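Local structure of substrate binding periplasmic protein (3LOP) at residues V8-P13 / L77-G82; V81-V86 / T107-M112; V103-G108 / P116-I121; A292-A297 / Y322-G327; A315-R320 / T333-P338. The protein probably captures leucine or similar amino acids in the periplasm, holding one between two lobes, as the substrate-binding proteins of ABC transporters do. All coordinates share one frame; numbering follows the deposited sequence.

Contact 1: residues V8-P13 / L77-G82. With LEU (leucine), chain B.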
# COMPACT_ATOMS: atom_id res chain seq x y z
N VAL A 8 -5.73 15.89 -10.66
CA VAL A 8 -5.76 14.55 -10.10
C VAL A 8 -6.03 14.75 -8.61
O VAL A 8 -5.52 15.70 -8.01
CB VAL A 8 -4.39 13.84 -10.28
CG1 VAL A 8 -4.41 12.47 -9.61
CG2 VAL A 8 -4.08 13.69 -11.77
N ILE A 9 -6.84 13.88 -8.01
CA ILE A 9 -7.14 14.03 -6.59
C ILE A 9 -6.72 12.85 -5.73
O ILE A 9 -6.49 11.75 -6.22
CB ILE A 9 -8.65 14.28 -6.36
CG1 ILE A 9 -9.47 13.11 -6.90
CG2 ILE A 9 -9.08 15.58 -7.04
CD1 ILE A 9 -10.95 13.18 -6.53
N GLN A 10 -6.61 13.12 -4.43
CA GLN A 10 -6.24 12.11 -3.45
C GLN A 10 -6.99 12.37 -2.16
O GLN A 10 -7.13 13.51 -1.73
CB GLN A 10 -4.74 12.17 -3.10
CG GLN A 10 -3.77 11.56 -4.08
CD GLN A 10 -2.37 11.51 -3.49
OE1 GLN A 10 -1.88 12.50 -2.96
NE2 GLN A 10 -1.73 10.35 -3.58
N SER A 11 -7.50 11.30 -1.55
CA SER A 11 -8.16 11.40 -0.25
C SER A 11 -7.38 10.38 0.55
O SER A 11 -7.32 9.21 0.18
CB SER A 11 -9.63 10.99 -0.30
OG SER A 11 -10.21 11.11 0.99
N LEU A 12 -6.75 10.83 1.63
CA LEU A 12 -5.97 9.91 2.45
C LEU A 12 -5.75 10.49 3.83
O LEU A 12 -6.05 11.66 4.09
CB LEU A 12 -4.64 9.57 1.75
CG LEU A 12 -4.01 10.61 0.83
CD1 LEU A 12 -3.63 11.84 1.63
CD2 LEU A 12 -2.79 10.02 0.14
N PRO A 13 -5.22 9.68 4.75
CA PRO A 13 -4.96 10.11 6.13
C PRO A 13 -3.74 11.00 6.27
O PRO A 13 -2.61 10.53 6.14
CB PRO A 13 -4.80 8.79 6.89
CG PRO A 13 -5.47 7.77 6.01
CD PRO A 13 -5.07 8.22 4.64
N LEU A 77 -8.41 9.53 -9.53
CA LEU A 77 -8.18 9.52 -8.09
C LEU A 77 -6.98 8.59 -7.83
O LEU A 77 -6.87 7.54 -8.45
CB LEU A 77 -9.42 8.99 -7.36
CG LEU A 77 -9.34 8.67 -5.86
CD1 LEU A 77 -9.14 9.95 -5.05
CD2 LEU A 77 -10.63 7.99 -5.45
N LEU A 78 -6.11 8.98 -6.90
CA LEU A 78 -4.92 8.20 -6.58
C LEU A 78 -4.79 7.72 -5.14
O LEU A 78 -5.20 8.41 -4.20
CB LEU A 78 -3.65 9.00 -6.88
CG LEU A 78 -3.10 9.17 -8.29
CD1 LEU A 78 -1.94 10.17 -8.25
CD2 LEU A 78 -2.63 7.83 -8.83
N THR A 79 -4.20 6.54 -4.99
CA THR A 79 -3.86 5.90 -3.72
C THR A 79 -4.69 6.13 -2.45
O THR A 79 -4.18 6.65 -1.46
CB THR A 79 -2.40 6.22 -3.36
OG1 THR A 79 -2.28 7.62 -3.05
CG2 THR A 79 -1.48 5.91 -4.53
N VAL A 80 -5.95 5.73 -2.46
CA VAL A 80 -6.78 5.87 -1.27
C VAL A 80 -6.31 4.81 -0.27
O VAL A 80 -6.01 3.67 -0.65
CB VAL A 80 -8.28 5.67 -1.60
CG1 VAL A 80 -9.10 5.61 -0.32
CG2 VAL A 80 -8.76 6.81 -2.47
N VAL A 81 -6.25 5.18 1.00
CA VAL A 81 -5.79 4.28 2.05
C VAL A 81 -6.94 3.63 2.82
O VAL A 81 -7.93 4.28 3.14
CB VAL A 81 -4.90 5.03 3.06
CG1 VAL A 81 -4.53 4.13 4.23
CG2 VAL A 81 -3.65 5.55 2.36
N GLY A 82 -6.78 2.34 3.11
CA GLY A 82 -7.79 1.62 3.87
C GLY A 82 -8.71 0.74 3.06
O GLY A 82 -9.45 1.22 2.20
N LEU B . -4.41 0.73 2.99
CA LEU B . -4.02 0.49 4.41
C LEU B . -2.56 0.84 4.61
O LEU B . -2.19 1.08 5.78
CB LEU B . -4.25 -0.97 4.75
CG LEU B . -5.65 -1.32 4.26
CD1 LEU B . -5.68 -2.66 3.68
CD2 LEU B . -6.62 -1.19 5.36
OXT LEU B . -1.82 0.86 3.61
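Leu77 pairs with Ile9 in a parallel bridge, and its CA-H is directed at Ile9 O, with 3.4 Å from CA to the oxygen. Leu77 CG is anti to the backbone N (chi1 170°), and beyond it CD1 packs on Ile9 CG1 at 3.7 Å. The same carbonyl serves the next residue: Leu78 N donates to Ile9 O over 2.9 Å, nearly along the C=O axis. Leu78 turns to the other face of the sheet, where its CD1 lies 3.6 Å from Val8 CG1 and its CB rests against Gln10 CG; Ala292 and Leu296 of helix 284-303 cover that face. Strands 6-12 and 74-78 are thus neighbours in the parallel five-stranded sheet of one lobe, whose order 2-1-3-4-5 is that of type I periplasmic binding proteins. At Thr79 the chain takes a positive phi and leaves the strand. Val80 CA then faces Ser11 O at 3.7 Å. Ser11 N is buried here with no partner, while its OG is held by Asp54 and Asn64. Val81 sets CB against Pro13 CD, 3.6 Å apart, and turns CG1 to the amino nitrogen of the bound leucine, also at 3.6 Å. Gly82 follows as N-cap of helix 83-91.

Contact 2: residues V81-V86 / T107-M112. With LEU (leucine), chain B.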
# COMPACT_ATOMS: atom_id res chain seq x y z
N VAL A 81 -6.25 5.18 1.00
CA VAL A 81 -5.79 4.28 2.05
C VAL A 81 -6.94 3.63 2.82
O VAL A 81 -7.93 4.28 3.14
CB VAL A 81 -4.90 5.03 3.06
CG1 VAL A 81 -4.53 4.13 4.23
CG2 VAL A 81 -3.65 5.55 2.36
N GLY A 82 -6.78 2.34 3.11
CA GLY A 82 -7.79 1.62 3.87
C GLY A 82 -8.71 0.74 3.06
O GLY A 82 -9.45 1.22 2.20
N THR A 83 -8.67 -0.56 3.34
CA THR A 83 -9.53 -1.51 2.64
C THR A 83 -10.99 -1.10 2.82
O THR A 83 -11.76 -1.09 1.86
CB THR A 83 -9.33 -2.94 3.18
OG1 THR A 83 -8.03 -3.41 2.80
CG2 THR A 83 -10.36 -3.89 2.60
N ALA A 84 -11.37 -0.77 4.06
CA ALA A 84 -12.75 -0.38 4.33
C ALA A 84 -13.11 0.91 3.61
O ALA A 84 -14.24 1.07 3.14
CB ALA A 84 -12.96 -0.21 5.84
N ASN A 85 -12.15 1.83 3.52
CA ASN A 85 -12.38 3.11 2.86
C ASN A 85 -12.65 2.94 1.37
O ASN A 85 -13.59 3.51 0.83
CB ASN A 85 -11.19 4.03 3.09
CG ASN A 85 -10.95 4.32 4.56
OD1 ASN A 85 -11.21 5.42 5.05
ND2 ASN A 85 -10.47 3.32 5.28
N VAL A 86 -11.82 2.14 0.70
CA VAL A 86 -12.01 1.93 -0.72
C VAL A 86 -13.28 1.13 -0.99
O VAL A 86 -14.01 1.42 -1.93
CB VAL A 86 -10.81 1.21 -1.36
CG1 VAL A 86 -11.07 0.97 -2.84
CG2 VAL A 86 -9.55 2.04 -1.17
N THR A 107 -4.19 -0.43 -0.95
CA THR A 107 -4.57 -1.65 -0.25
C THR A 107 -4.56 -2.79 -1.26
O THR A 107 -4.94 -2.61 -2.42
CB THR A 107 -5.98 -1.54 0.38
OG1 THR A 107 -6.54 -2.85 0.54
CG2 THR A 107 -6.90 -0.70 -0.50
N GLY A 108 -4.12 -3.97 -0.82
CA GLY A 108 -4.08 -5.12 -1.71
C GLY A 108 -5.23 -6.08 -1.49
O GLY A 108 -5.13 -7.26 -1.81
N ALA A 109 -6.33 -5.57 -0.94
CA ALA A 109 -7.50 -6.42 -0.68
C ALA A 109 -7.98 -7.12 -1.95
O ALA A 109 -7.83 -6.59 -3.05
CB ALA A 109 -8.63 -5.58 -0.09
N SER A 110 -8.56 -8.30 -1.78
CA SER A 110 -9.04 -9.08 -2.91
C SER A 110 -10.15 -8.38 -3.69
O SER A 110 -10.34 -8.62 -4.88
CB SER A 110 -9.55 -10.45 -2.43
OG SER A 110 -10.62 -10.32 -1.51
N SER A 111 -10.87 -7.49 -3.01
CA SER A 111 -11.96 -6.76 -3.64
C SER A 111 -11.48 -5.70 -4.62
O SER A 111 -12.28 -5.18 -5.40
CB SER A 111 -12.83 -6.11 -2.56
OG SER A 111 -12.06 -5.27 -1.72
N MSE A 112 -10.19 -5.37 -4.60
CA MSE A 112 -9.66 -4.35 -5.49
C MSE A 112 -9.73 -4.71 -6.98
O MSE A 112 -9.64 -3.84 -7.84
CB MSE A 112 -8.21 -4.01 -5.12
CG MSE A 112 -8.05 -3.41 -3.72
SE MSE A 112 -9.14 -1.83 -3.42
CE MSE A 112 -10.30 -2.53 -2.04
N LEU B . -4.41 0.73 2.99
CA LEU B . -4.02 0.49 4.41
C LEU B . -2.56 0.84 4.61
O LEU B . -2.19 1.08 5.78
CB LEU B . -4.25 -0.97 4.75
CG LEU B . -5.65 -1.32 4.26
CD1 LEU B . -5.68 -2.66 3.68
CD2 LEU B . -6.62 -1.19 5.36
OXT LEU B . -1.82 0.86 3.61
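Thr107 OG1 stands anti to its backbone N (chi1 156°) and Thr83 OG1 beside its own N (chi1 -69°), which turns the two hydroxyls toward each other beside the side chain of the bound leucine. Each threonine belongs to a connection that leaves the carboxyl end of a strand in the same parallel sheet, the usual ligand-binding edge of such an alpha/beta lobe, and Val86 N bonds back to Gly82 O in the first turn of helix 83-91. The side chains cross at about a right angle, with 2.8 Å from Thr83 OG1 to Thr107 OG1; either may donate, and the position of Thr83 OG1 is less sure because it lies too near the ligand in the model. Thr107 OG1 has a second grip, accepting from Ala109 N at 3.1 Å in a fairly straight bond (158°), an ST turn that fixes its rotation. Thr83 and Thr107 both line the leucine pocket, and Tyr125 touches both. Around this polar pair the contact is apolar. Thr83 CG2 meets Ala109 CB at 3.6 Å, and Val86 and Thr107 slide past each other in opposite directions, their CG2 methyls 3.9 Å apart. Met112, present as selenomethionine, has a bent chain that curls back to the helix, where SE sits 3.4 Å from Val86 CG1 and CE lies against the same methyl.

Contact 3: residues V103-G108 / P116-I121. With LEU (leucine), chain B.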
# COMPACT_ATOMS: atom_id res chain seq x y z
N VAL A 103 -6.70 4.88 -9.38
CA VAL A 103 -5.46 4.23 -9.74
C VAL A 103 -4.58 3.97 -8.53
O VAL A 103 -4.32 4.87 -7.73
CB VAL A 103 -4.67 5.09 -10.77
CG1 VAL A 103 -3.33 4.43 -11.08
CG2 VAL A 103 -5.49 5.25 -12.04
N GLY A 104 -4.14 2.72 -8.40
CA GLY A 104 -3.27 2.36 -7.30
C GLY A 104 -3.80 2.48 -5.89
O GLY A 104 -3.15 3.09 -5.05
N PRO A 105 -4.98 1.92 -5.59
CA PRO A 105 -5.49 2.02 -4.22
C PRO A 105 -4.39 1.45 -3.31
O PRO A 105 -3.78 0.44 -3.64
CB PRO A 105 -6.75 1.16 -4.25
CG PRO A 105 -6.50 0.18 -5.38
CD PRO A 105 -5.85 1.06 -6.42
N ALA A 106 -4.15 2.12 -2.19
CA ALA A 106 -3.09 1.70 -1.27
C ALA A 106 -3.41 0.49 -0.40
O ALA A 106 -2.95 0.39 0.74
CB ALA A 106 -2.68 2.88 -0.39
N THR A 107 -4.19 -0.43 -0.95
CA THR A 107 -4.57 -1.65 -0.25
C THR A 107 -4.56 -2.79 -1.26
O THR A 107 -4.94 -2.61 -2.42
CB THR A 107 -5.98 -1.54 0.38
OG1 THR A 107 -6.54 -2.85 0.54
CG2 THR A 107 -6.90 -0.70 -0.50
N GLY A 108 -4.12 -3.97 -0.82
CA GLY A 108 -4.08 -5.12 -1.71
C GLY A 108 -5.23 -6.08 -1.49
O GLY A 108 -5.13 -7.26 -1.81
N PRO A 116 -14.90 -2.03 -12.13
CA PRO A 116 -14.41 -1.47 -13.39
C PRO A 116 -13.63 -0.16 -13.29
O PRO A 116 -12.83 0.15 -14.17
CB PRO A 116 -15.69 -1.33 -14.22
CG PRO A 116 -16.74 -1.09 -13.19
CD PRO A 116 -16.37 -2.11 -12.13
N LEU A 117 -13.86 0.60 -12.22
CA LEU A 117 -13.16 1.87 -12.04
C LEU A 117 -11.97 1.81 -11.10
O LEU A 117 -11.31 2.83 -10.87
CB LEU A 117 -14.15 2.95 -11.58
CG LEU A 117 -15.07 3.45 -12.69
CD1 LEU A 117 -16.11 4.42 -12.12
CD2 LEU A 117 -14.24 4.14 -13.76
N VAL A 118 -11.69 0.64 -10.54
CA VAL A 118 -10.56 0.50 -9.63
C VAL A 118 -9.42 -0.23 -10.33
O VAL A 118 -9.61 -1.32 -10.87
CB VAL A 118 -10.96 -0.25 -8.34
CG1 VAL A 118 -9.77 -0.34 -7.40
CG2 VAL A 118 -12.11 0.48 -7.66
N PHE A 119 -8.24 0.39 -10.32
CA PHE A 119 -7.06 -0.17 -10.97
C PHE A 119 -5.93 -0.48 -10.01
O PHE A 119 -5.00 0.32 -9.83
CB PHE A 119 -6.56 0.80 -12.05
CG PHE A 119 -7.54 1.02 -13.17
CD1 PHE A 119 -8.63 1.87 -13.01
CD2 PHE A 119 -7.38 0.36 -14.38
CE1 PHE A 119 -9.55 2.06 -14.05
CE2 PHE A 119 -8.28 0.54 -15.43
CZ PHE A 119 -9.37 1.39 -15.26
N PRO A 120 -5.98 -1.65 -9.36
CA PRO A 120 -4.93 -2.04 -8.42
C PRO A 120 -3.62 -2.26 -9.15
O PRO A 120 -3.59 -2.86 -10.23
CB PRO A 120 -5.47 -3.32 -7.80
CG PRO A 120 -6.28 -3.92 -8.92
CD PRO A 120 -7.00 -2.71 -9.47
N ILE A 121 -2.52 -1.78 -8.57
CA ILE A 121 -1.21 -1.94 -9.18
C ILE A 121 -0.41 -3.05 -8.51
O ILE A 121 -0.06 -4.05 -9.14
CB ILE A 121 -0.40 -0.63 -9.13
CG1 ILE A 121 -1.06 0.43 -10.02
CG2 ILE A 121 1.04 -0.88 -9.55
CD1 ILE A 121 -0.40 1.80 -9.96
N LEU B . -4.41 0.73 2.99
CA LEU B . -4.02 0.49 4.41
C LEU B . -2.56 0.84 4.61
O LEU B . -2.19 1.08 5.78
CB LEU B . -4.25 -0.97 4.75
CG LEU B . -5.65 -1.32 4.26
CD1 LEU B . -5.68 -2.66 3.68
CD2 LEU B . -6.62 -1.19 5.36
OXT LEU B . -1.82 0.86 3.61
O HOH W 1 -1.98 -0.77 -6.00
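The carbonyl of Phe119 is met by Gly104 N at 2.9 Å, the donor tilted 34° from the carbonyl plane, whereas the phenyl ring leads away from 103-108 to make a cation-pi contact with Arg335 and an edge-to-face one with Phe332. Pro105 CD lies on the same face of the carbonyl plane as the Gly104 N-H donor, farther out of the plane, 3.6 Å from Phe119 O, and Pro105 CG packs on Val118 CG1 at 3.9 Å. Val103 and Phe119 form a parallel bridge that adds strand 118-119 as an outermost strand of the five-stranded sheet, next to 102-103; the Gly104 bond continues the pairing just as the chain bends off with a positive phi. Ile121 reaches back across this bend: CG1 and CD1 lie over Gly104 CA, and CD1 meets Val103 CG1 at 4.1 Å and also touches Val295 of helix 284-303. A water joins the diverging chains, donating to Pro105 O over 3.2 Å and accepting from Ile121 N over 2.8 Å. Beyond Pro105 the first segment enters the binding site, where Ala106 O accepts from the amino nitrogen of the bound leucine at 2.7 Å. Ala106 also belongs to the magnesium site, together with Lys122 and Tyr125.

Contact 4: residues A292-A297 / Y322-G327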
# COMPACT_ATOMS: atom_id res chain seq x y z
N ALA A 292 2.41 5.03 -8.52
CA ALA A 292 1.01 5.18 -8.91
C ALA A 292 0.85 6.43 -9.76
O ALA A 292 0.17 6.41 -10.79
CB ALA A 292 0.13 5.27 -7.67
N ALA A 293 1.49 7.52 -9.34
CA ALA A 293 1.41 8.77 -10.08
C ALA A 293 1.99 8.63 -11.48
O ALA A 293 1.43 9.15 -12.45
CB ALA A 293 2.13 9.88 -9.32
N LYS A 294 3.10 7.91 -11.60
CA LYS A 294 3.74 7.72 -12.91
C LYS A 294 2.86 6.88 -13.83
O LYS A 294 2.76 7.17 -15.02
CB LYS A 294 5.12 7.08 -12.75
CG LYS A 294 5.90 7.05 -14.06
CD LYS A 294 7.36 6.67 -13.84
CE LYS A 294 8.13 6.75 -15.15
NZ LYS A 294 9.56 6.40 -14.96
N VAL A 295 2.22 5.85 -13.29
CA VAL A 295 1.34 5.01 -14.08
C VAL A 295 0.17 5.85 -14.60
O VAL A 295 -0.21 5.76 -15.77
CB VAL A 295 0.79 3.83 -13.25
CG1 VAL A 295 -0.35 3.14 -13.98
CG2 VAL A 295 1.91 2.83 -12.99
N LEU A 296 -0.40 6.66 -13.72
CA LEU A 296 -1.51 7.52 -14.11
C LEU A 296 -1.06 8.54 -15.15
O LEU A 296 -1.77 8.80 -16.12
CB LEU A 296 -2.08 8.25 -12.88
CG LEU A 296 -3.17 9.29 -13.14
CD1 LEU A 296 -4.35 8.66 -13.90
CD2 LEU A 296 -3.64 9.86 -11.81
N ALA A 297 0.13 9.10 -14.96
CA ALA A 297 0.67 10.08 -15.90
C ALA A 297 0.79 9.51 -17.31
O ALA A 297 0.51 10.20 -18.29
CB ALA A 297 2.02 10.59 -15.41
N TYR A 322 3.36 -1.56 -19.33
CA TYR A 322 4.04 -0.27 -19.32
C TYR A 322 5.11 -0.36 -18.24
O TYR A 322 4.82 -0.70 -17.09
CB TYR A 322 3.05 0.86 -19.01
CG TYR A 322 3.73 2.15 -18.62
CD1 TYR A 322 4.61 2.79 -19.50
CD2 TYR A 322 3.54 2.70 -17.36
CE1 TYR A 322 5.28 3.95 -19.12
CE2 TYR A 322 4.20 3.86 -16.98
CZ TYR A 322 5.07 4.48 -17.86
OH TYR A 322 5.73 5.62 -17.46
N ASP A 323 6.35 -0.06 -18.61
CA ASP A 323 7.50 -0.13 -17.70
C ASP A 323 7.72 1.20 -16.97
O ASP A 323 8.09 2.19 -17.58
CB ASP A 323 8.76 -0.48 -18.50
CG ASP A 323 9.89 -1.00 -17.63
OD1 ASP A 323 9.95 -0.67 -16.43
OD2 ASP A 323 10.74 -1.75 -18.17
N VAL A 324 7.51 1.19 -15.66
CA VAL A 324 7.70 2.39 -14.84
C VAL A 324 9.20 2.56 -14.59
O VAL A 324 9.67 3.63 -14.18
CB VAL A 324 6.96 2.24 -13.49
CG1 VAL A 324 7.20 3.46 -12.63
CG2 VAL A 324 5.47 2.05 -13.74
N GLY A 325 9.95 1.50 -14.86
CA GLY A 325 11.39 1.51 -14.68
C GLY A 325 11.90 0.21 -14.09
O GLY A 325 11.26 -0.38 -13.22
N GLY A 326 13.05 -0.24 -14.58
CA GLY A 326 13.65 -1.46 -14.08
C GLY A 326 12.85 -2.74 -14.26
O GLY A 326 13.13 -3.74 -13.59
N GLY A 327 11.87 -2.73 -15.14
CA GLY A 327 11.09 -3.93 -15.36
C GLY A 327 9.83 -4.02 -14.52
O GLY A 327 9.14 -5.04 -14.56
O HOH W 2 9.58 4.49 -17.36
O HOH W 3 4.67 8.83 -16.70
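Lys294 NZ is gripped from three directions: it donates to Val324 O at 2.9 Å, gives a hydrogen bond to a water at 3.1 Å, and forms a salt bridge with Glu267. The donor stands 33° from the plane of the Val324 carbonyl, with a C=O...N angle of 137°. The water donates in turn to Asp323 O, giving the ammonium group a second, indirect hold on the same short segment. CG of Lys294 is anti to the backbone N (chi1 -171°), and the chain stays extended beyond it, sliding past Val324 in the opposite direction. This alignment is tight, with 3.4 Å between Lys294 CD and Val324 CG1. Tyr322 crosses the lysine at about a right angle, and its OH lies 3.5 Å from Lys294 CE; another water, donating to Lys294 O, makes at most a weak bond to that hydroxyl. On the buried side Val295 CG2 meets Val324 CG2 at 3.7 Å, the two valines also crossing at about a right angle. The turn that follows is shaped by Asp323, whose OD1 accepts from Gly325 N at 2.7 Å, an Asx turn, and from Gly327 N at 3.1 Å. These residues form the connection of a small antiparallel hairpin, strands 322-323 and 329-331, which lies against helix 284-303. Val295 extends the packing to Val330, Phe332 and Ile121, while Lys294 touches Tyr32 of helix 19-38.

Contact 5: residues A315-R320 / T333-P338. With NI (nickel (II) ion), chain H.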
# COMPACT_ATOMS: atom_id res chain seq x y z
N ALA A 315 -7.57 4.86 -21.59
CA ALA A 315 -6.13 4.67 -21.69
C ALA A 315 -5.62 3.69 -20.63
O ALA A 315 -4.77 2.85 -20.91
CB ALA A 315 -5.42 6.02 -21.55
N LEU A 316 -6.14 3.81 -19.42
CA LEU A 316 -5.73 2.92 -18.34
C LEU A 316 -6.02 1.46 -18.66
O LEU A 316 -5.17 0.60 -18.45
CB LEU A 316 -6.45 3.31 -17.04
CG LEU A 316 -5.95 4.58 -16.35
CD1 LEU A 316 -6.97 5.05 -15.33
CD2 LEU A 316 -4.60 4.31 -15.68
N THR A 317 -7.21 1.19 -19.19
CA THR A 317 -7.59 -0.18 -19.52
C THR A 317 -6.74 -0.78 -20.63
O THR A 317 -6.79 -1.99 -20.86
CB THR A 317 -9.07 -0.27 -19.94
OG1 THR A 317 -9.25 0.38 -21.21
CG2 THR A 317 -9.96 0.39 -18.91
N GLU A 318 -5.95 0.04 -21.31
CA GLU A 318 -5.13 -0.48 -22.39
C GLU A 318 -3.63 -0.48 -22.14
O GLU A 318 -2.84 -0.76 -23.04
CB GLU A 318 -5.46 0.26 -23.69
CG GLU A 318 -6.95 0.24 -23.99
CD GLU A 318 -7.30 0.79 -25.35
OE1 GLU A 318 -6.83 1.89 -25.70
OE2 GLU A 318 -8.07 0.11 -26.06
N LEU A 319 -3.22 -0.17 -20.91
CA LEU A 319 -1.80 -0.20 -20.57
C LEU A 319 -1.40 -1.67 -20.55
O LEU A 319 -1.91 -2.44 -19.73
CB LEU A 319 -1.55 0.42 -19.19
CG LEU A 319 -1.72 1.94 -19.03
CD1 LEU A 319 -1.33 2.33 -17.62
CD2 LEU A 319 -0.85 2.68 -20.04
N ARG A 320 -0.51 -2.06 -21.46
CA ARG A 320 -0.06 -3.45 -21.55
C ARG A 320 1.44 -3.53 -21.32
O ARG A 320 2.24 -3.31 -22.23
CB ARG A 320 -0.41 -4.03 -22.93
CG ARG A 320 -0.12 -5.53 -23.09
CD ARG A 320 -0.89 -6.35 -22.08
NE ARG A 320 -1.18 -7.72 -22.51
CZ ARG A 320 -0.28 -8.70 -22.59
NH1 ARG A 320 0.99 -8.49 -22.28
NH2 ARG A 320 -0.67 -9.91 -22.98
N THR A 333 -4.89 -4.72 -18.86
CA THR A 333 -5.80 -5.32 -19.83
C THR A 333 -6.62 -6.47 -19.25
O THR A 333 -7.72 -6.76 -19.72
CB THR A 333 -5.04 -5.81 -21.10
OG1 THR A 333 -4.10 -6.82 -20.74
CG2 THR A 333 -4.32 -4.65 -21.76
N ASP A 334 -6.08 -7.12 -18.22
CA ASP A 334 -6.77 -8.21 -17.53
C ASP A 334 -7.24 -7.62 -16.21
O ASP A 334 -6.46 -7.49 -15.27
CB ASP A 334 -5.82 -9.38 -17.27
CG ASP A 334 -6.50 -10.53 -16.56
OD1 ASP A 334 -7.69 -10.39 -16.19
OD2 ASP A 334 -5.85 -11.58 -16.36
N ARG A 335 -8.52 -7.27 -16.13
CA ARG A 335 -9.08 -6.65 -14.93
C ARG A 335 -9.25 -7.58 -13.73
O ARG A 335 -9.59 -7.13 -12.64
CB ARG A 335 -10.42 -5.99 -15.25
CG ARG A 335 -10.39 -4.97 -16.40
CD ARG A 335 -9.32 -3.90 -16.21
NE ARG A 335 -9.48 -3.14 -14.97
CZ ARG A 335 -10.43 -2.22 -14.76
NH1 ARG A 335 -11.31 -1.94 -15.71
NH2 ARG A 335 -10.49 -1.59 -13.60
N SER A 336 -9.00 -8.88 -13.91
CA SER A 336 -9.16 -9.83 -12.81
C SER A 336 -7.96 -9.95 -11.89
O SER A 336 -8.00 -10.67 -10.89
CB SER A 336 -9.51 -11.21 -13.37
OG SER A 336 -8.41 -11.79 -14.04
N ARG A 337 -6.88 -9.25 -12.21
CA ARG A 337 -5.66 -9.31 -11.40
C ARG A 337 -5.00 -7.95 -11.27
O ARG A 337 -5.35 -7.01 -11.99
CB ARG A 337 -4.67 -10.29 -12.03
CG ARG A 337 -4.42 -10.02 -13.50
CD ARG A 337 -3.36 -10.95 -14.06
NE ARG A 337 -3.50 -12.31 -13.55
CZ ARG A 337 -2.85 -13.37 -14.03
NH1 ARG A 337 -2.01 -13.22 -15.04
NH2 ARG A 337 -3.04 -14.56 -13.49
N PRO A 338 -4.05 -7.81 -10.33
CA PRO A 338 -3.36 -6.53 -10.15
C PRO A 338 -2.52 -6.20 -11.39
O PRO A 338 -2.08 -7.10 -12.10
CB PRO A 338 -2.48 -6.78 -8.93
CG PRO A 338 -3.25 -7.81 -8.15
CD PRO A 338 -3.71 -8.75 -9.25
NI NI H . -8.47 1.87 -27.31
O HOH W 4 -8.99 -3.91 -19.76
O HOH W 5 -3.77 -8.19 -23.03
O HOH W 6 -7.82 3.85 -28.16
O HOH W 7 -10.18 0.91 -28.51
O HOH W 8 -7.09 0.49 -28.55
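Arg320 runs across Thr333 at about a right angle, its CB starting 4.1 Å from Thr333 CG2. A bend at chi2 (59°) then carries CD to 3.5 Å from Thr333 OG1, and NE lies at a similar distance from the same hydroxyl without bonding to it directly. Instead a water at the edge of the guanidinium, in its plane, accepts from Arg320 NE over 2.7 Å and donates to Thr333 OG1 over 2.7 Å. At the tip, Arg320 NH1 is hydrogen-bonded to a residue bordering the segments. Asp331 backs both groups, hydrogen-bonded to Thr333 OG1 and in a long, weak ion pair with Arg320. Upstream, Thr317 O faces Thr333 CA at 3.6 Å, and a second water lies near the carbonyl oxygens of both threonines. Thr317 CG2 also comes within 4.2 Å of Arg335 NH1; that guanidinium is committed to the backbone oxygens of Pro116 and Val118 and to the ring of Phe119. The segment 333-338 folds into a type I turn from Asp334 to Arg337, in which Asp334 OD1 accepts from both Ser336 N, an Asx turn, and Ser336 OG. Glu318 points away from this segment and chelates a nickel ion through both carboxylate oxygens, three waters adding to its shell. With no direct hydrogen bond between the segments, this surface contact rests on van der Waals touch and bridging water, and the Arg320 charge is probably partly screened by solvent.

How the contacts relate
From the N terminus, contact 1 closes the loop from strand 6-12 to strand 74-78. Contact 2 opens on the residues where contact 1 ends, sharing Val81 and Gly82, and joins helix 83-91 to the connection after strand 102-103. Contact 3 overlaps it at Thr107 and Gly108 and brings in the edge strand 118-119. Contacts 1 and 3 lie in one sheet, with contact 2 linking the connections at its carboxyl edge, and all reach the bound leucine. Much later, contacts 4 and 5 cross, their segments alternating along helix 284-303, helix 309-317, the hairpin and the loop after it. They join the sheet through Leu296 against Val8 and Leu78, Ile121 against Val295, and Arg335 bonded to strand 118-119.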